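Long-range contact in methylated RNA-binding protein 1 (Saccharomyces cerevisiae S288c, PDB 4RCM), which reads N6-methyladenosine in RNA through its YTH domain and lowers the stability of PHO4 mRNA by binding its 3'-UTR: residues A3-N11 with R105-N113. Residues are numbered along the deposited sequence; the frame is centred on the assembly and turned at random.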
loop_
_atom_site.group_PDB
_atom_site.type_symbol
_atom_site.label_atom_id
_atom_site.label_comp_id
_atom_site.label_asym_id
_atom_site.label_seq_id
_atom_site.Cartn_x
_atom_site.Cartn_y
_atom_site.Cartn_z
ATOM N N ALA A 3 19.125 3.768 0.585
ATOM C CA ALA A 3 18.173 4.653 1.186
ATOM C C ALA A 3 16.889 3.902 1.551
ATOM O O ALA A 3 15.955 4.494 2.001
ATOM C CB ALA A 3 17.842 5.785 0.231
ATOM N N ALA A 4 16.860 2.603 1.346
ATOM C CA ALA A 4 15.667 1.812 1.580
ATOM C C ALA A 4 15.275 1.823 3.065
ATOM O O ALA A 4 16.133 1.965 3.949
ATOM C CB ALA A 4 15.906 0.390 1.090
ATOM N N ILE A 5 13.981 1.696 3.362
ATOM C CA ILE A 5 13.537 1.680 4.769
ATOM C C ILE A 5 12.920 0.325 5.077
ATOM O O ILE A 5 11.962 -0.057 4.460
ATOM C CB ILE A 5 12.540 2.816 5.071
ATOM C CG1 ILE A 5 13.225 4.176 4.862
ATOM C CG2 ILE A 5 12.016 2.711 6.488
ATOM C CD1 ILE A 5 12.280 5.330 4.726
ATOM N N ILE A 6 13.517 -0.404 6.003
ATOM C CA ILE A 6 12.959 -1.629 6.535
ATOM C C ILE A 6 13.057 -1.540 8.046
ATOM O O ILE A 6 14.164 -1.341 8.613
ATOM C CB ILE A 6 13.734 -2.878 6.136
ATOM C CG1 ILE A 6 13.605 -3.157 4.643
ATOM C CG2 ILE A 6 13.220 -4.078 6.927
ATOM C CD1 ILE A 6 14.695 -4.068 4.116
ATOM N N PRO A 7 11.924 -1.634 8.726
ATOM C CA PRO A 7 11.976 -1.451 10.165
ATOM C C PRO A 7 12.464 -2.715 10.873
ATOM O O PRO A 7 12.290 -3.812 10.347
ATOM C CB PRO A 7 10.517 -1.158 10.526
ATOM C CG PRO A 7 9.765 -1.920 9.534
ATOM C CD PRO A 7 10.571 -2.003 8.287
ATOM N N PRO A 8 13.085 -2.548 12.049
ATOM C CA PRO A 8 13.607 -3.679 12.777
ATOM C C PRO A 8 12.497 -4.527 13.394
ATOM O O PRO A 8 12.697 -5.717 13.586
ATOM C CB PRO A 8 14.474 -3.025 13.854
ATOM C CG PRO A 8 13.780 -1.720 14.159
ATOM C CD PRO A 8 13.282 -1.279 12.795
ATOM N N TRP A 9 11.333 -3.926 13.669
ATOM C CA TRP A 9 10.185 -4.650 14.218
ATOM C C TRP A 9 8.914 -4.199 13.495
ATOM O O TRP A 9 8.712 -3.027 13.301
ATOM C CB TRP A 9 10.067 -4.327 15.715
ATOM C CG TRP A 9 8.984 -5.012 16.416
ATOM C CD1 TRP A 9 7.772 -4.488 16.764
ATOM C CD2 TRP A 9 8.994 -6.360 16.897
ATOM N NE1 TRP A 9 7.018 -5.427 17.421
ATOM C CE2 TRP A 9 7.744 -6.588 17.521
ATOM C CE3 TRP A 9 9.924 -7.418 16.823
ATOM C CZ2 TRP A 9 7.406 -7.821 18.090
ATOM C CZ3 TRP A 9 9.597 -8.637 17.392
ATOM C CH2 TRP A 9 8.342 -8.831 18.018
ATOM N N LEU A 10 8.074 -5.146 13.097
ATOM C CA LEU A 10 6.756 -4.853 12.550
ATOM C C LEU A 10 5.873 -6.050 12.853
ATOM O O LEU A 10 6.177 -7.148 12.446
ATOM C CB LEU A 10 6.839 -4.566 11.031
ATOM C CG LEU A 10 5.518 -4.403 10.284
ATOM C CD1 LEU A 10 4.722 -3.252 10.869
ATOM C CD2 LEU A 10 5.823 -4.158 8.833
ATOM N N ASN A 11 4.807 -5.837 13.627
ATOM C CA ASN A 11 3.897 -6.884 14.008
ATOM C C ASN A 11 2.546 -6.569 13.480
ATOM O O ASN A 11 2.077 -5.464 13.686
ATOM C CB ASN A 11 3.781 -7.007 15.543
ATOM C CG ASN A 11 2.858 -8.127 15.955
ATOM O OD1 ASN A 11 1.697 -7.911 16.259
ATOM N ND2 ASN A 11 3.327 -9.346 15.816
ATOM N N ARG A 105 1.269 5.992 7.109
ATOM C CA ARG A 105 2.676 5.987 7.490
ATOM C C ARG A 105 3.434 4.885 6.727
ATOM O O ARG A 105 3.113 3.706 6.809
ATOM C CB ARG A 105 2.820 5.814 8.998
ATOM C CG ARG A 105 2.090 6.876 9.853
ATOM C CD ARG A 105 2.861 8.237 10.013
ATOM N NE ARG A 105 2.126 9.326 10.746
ATOM C CZ ARG A 105 1.290 10.239 10.196
ATOM N NH1 ARG A 105 0.969 10.243 8.872
ATOM N NH2 ARG A 105 0.745 11.172 10.981
ATOM N N TRP A 106 4.425 5.280 5.986
ATOM C CA TRP A 106 5.147 4.367 5.113
ATOM C C TRP A 106 6.041 3.563 6.031
ATOM O O TRP A 106 6.944 4.130 6.646
ATOM C CB TRP A 106 5.910 5.170 4.062
ATOM C CG TRP A 106 5.026 5.561 2.911
ATOM C CD1 TRP A 106 4.036 6.515 2.908
ATOM C CD2 TRP A 106 4.934 4.898 1.652
ATOM N NE1 TRP A 106 3.408 6.529 1.698
ATOM C CE2 TRP A 106 3.945 5.544 0.906
ATOM C CE3 TRP A 106 5.617 3.838 1.074
ATOM C CZ2 TRP A 106 3.619 5.167 -0.395
ATOM C CZ3 TRP A 106 5.289 3.473 -0.223
ATOM C CH2 TRP A 106 4.295 4.132 -0.936
ATOM N N VAL A 107 5.711 2.301 6.242
ATOM C CA VAL A 107 6.504 1.420 7.135
ATOM C C VAL A 107 7.696 0.802 6.396
ATOM O O VAL A 107 8.768 0.656 6.978
ATOM C CB VAL A 107 5.645 0.310 7.821
ATOM C CG1 VAL A 107 4.646 0.917 8.792
ATOM C CG2 VAL A 107 4.884 -0.537 6.801
ATOM N N ILE A 108 7.510 0.488 5.107
ATOM C CA ILE A 108 8.575 -0.100 4.268
ATOM C C ILE A 108 8.727 0.591 2.916
ATOM O O ILE A 108 7.769 0.797 2.207
ATOM C CB ILE A 108 8.349 -1.615 4.003
ATOM C CG1 ILE A 108 8.399 -2.410 5.293
ATOM C CG2 ILE A 108 9.403 -2.187 2.999
ATOM C CD1 ILE A 108 7.709 -3.763 5.204
ATOM N N VAL A 109 9.977 0.891 2.511
ATOM C CA VAL A 109 10.201 1.585 1.253
ATOM C C VAL A 109 11.351 0.875 0.582
ATOM O O VAL A 109 12.467 0.972 1.072
ATOM C CB VAL A 109 10.579 3.063 1.455
ATOM C CG1 VAL A 109 10.890 3.734 0.118
ATOM C CG2 VAL A 109 9.463 3.795 2.163
ATOM N N ARG A 110 11.024 0.076 -0.438
ATOM C CA ARG A 110 11.971 -0.678 -1.225
ATOM C C ARG A 110 11.172 -1.370 -2.318
ATOM O O ARG A 110 10.002 -1.634 -2.165
ATOM C CB ARG A 110 12.745 -1.723 -0.418
ATOM C CG ARG A 110 11.906 -2.749 0.364
ATOM C CD ARG A 110 11.606 -4.088 -0.342
ATOM N NE ARG A 110 12.762 -4.693 -1.031
ATOM C CZ ARG A 110 13.567 -5.645 -0.555
ATOM N NH1 ARG A 110 13.445 -6.139 0.683
ATOM N NH2 ARG A 110 14.548 -6.070 -1.313
ATOM N N ASP A 111 11.810 -1.647 -3.423
ATOM C CA ASP A 111 11.132 -2.355 -4.532
ATOM C C ASP A 111 11.201 -3.875 -4.351
ATOM O O ASP A 111 12.169 -4.410 -3.871
ATOM C CB ASP A 111 11.773 -1.973 -5.875
ATOM C CG ASP A 111 11.434 -0.544 -6.317
ATOM O OD1 ASP A 111 10.572 0.171 -5.708
ATOM O OD2 ASP A 111 12.052 -0.116 -7.316
ATOM N N ILE A 112 10.153 -4.551 -4.737
ATOM C CA ILE A 112 10.213 -5.987 -4.920
ATOM C C ILE A 112 10.030 -6.240 -6.435
ATOM O O ILE A 112 9.106 -5.702 -7.034
ATOM C CB ILE A 112 9.122 -6.672 -4.091
ATOM C CG1 ILE A 112 9.447 -6.611 -2.582
ATOM C CG2 ILE A 112 8.864 -8.089 -4.588
ATOM C CD1 ILE A 112 10.767 -7.200 -2.100
ATOM N N ASN A 113 10.896 -7.044 -7.058
ATOM C CA ASN A 113 10.721 -7.346 -8.491
ATOM C C ASN A 113 9.400 -8.098 -8.771
ATOM O O ASN A 113 9.057 -8.996 -8.033
ATOM C CB ASN A 113 11.901 -8.159 -9.010
ATOM C CG ASN A 113 13.235 -7.462 -8.777
ATOM O OD1 ASN A 113 13.353 -6.235 -8.907
ATOM N ND2 ASN A 113 14.249 -8.242 -8.427
#
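Ile5 and Val109 pair through their backbones in a single antiparallel bridge of the hydrogen-bonded kind. Ile5 N donates to Val109 O at 2.8 Å, and Val109 N returns a bond to Ile5 O at 2.9 Å, on a lone pair.

Ile5 and Val109 lie side by side and point the same way, with Ile5 CD1 4.1 Å from Val109 CG2. Pro7 crosses Ile108 at about a right angle, its CD 3.7 Å from Ile108 CG1. Leu10 CD2 reaches both Ile108 CD1 (4.1 Å) and Val107 CG2 (4.3 Å).

Ala4 CB lies 4.1 Å from Arg110 CB, and Ile6 CD1 approaches Arg110 NH1 obliquely. Arg110 bends at chi2 (94°) and chi3 (44°), which brings NE to Asp111 O at 2.9 Å, above the carbonyl plane. NH1 bonds to the carbonyls of Phe151 and Thr153, and NH2 forms a salt bridge with Asp155. A leucine here would probably leave Asp155 without its charged mate and those carbonyls without their donor.

Irregular residues 3-11, preceding strand 17-23, join the YTH domain's mixed sheet away from the m6A-binding residues. They pair briefly with strand 102-112 just past the classic bulge where Val107 and Ile108 face Val76 of strand 72-79. Phe33 of helix 26-35 touches Ile5 and Val109, while helix 141-151 meets Leu10 and Ile108.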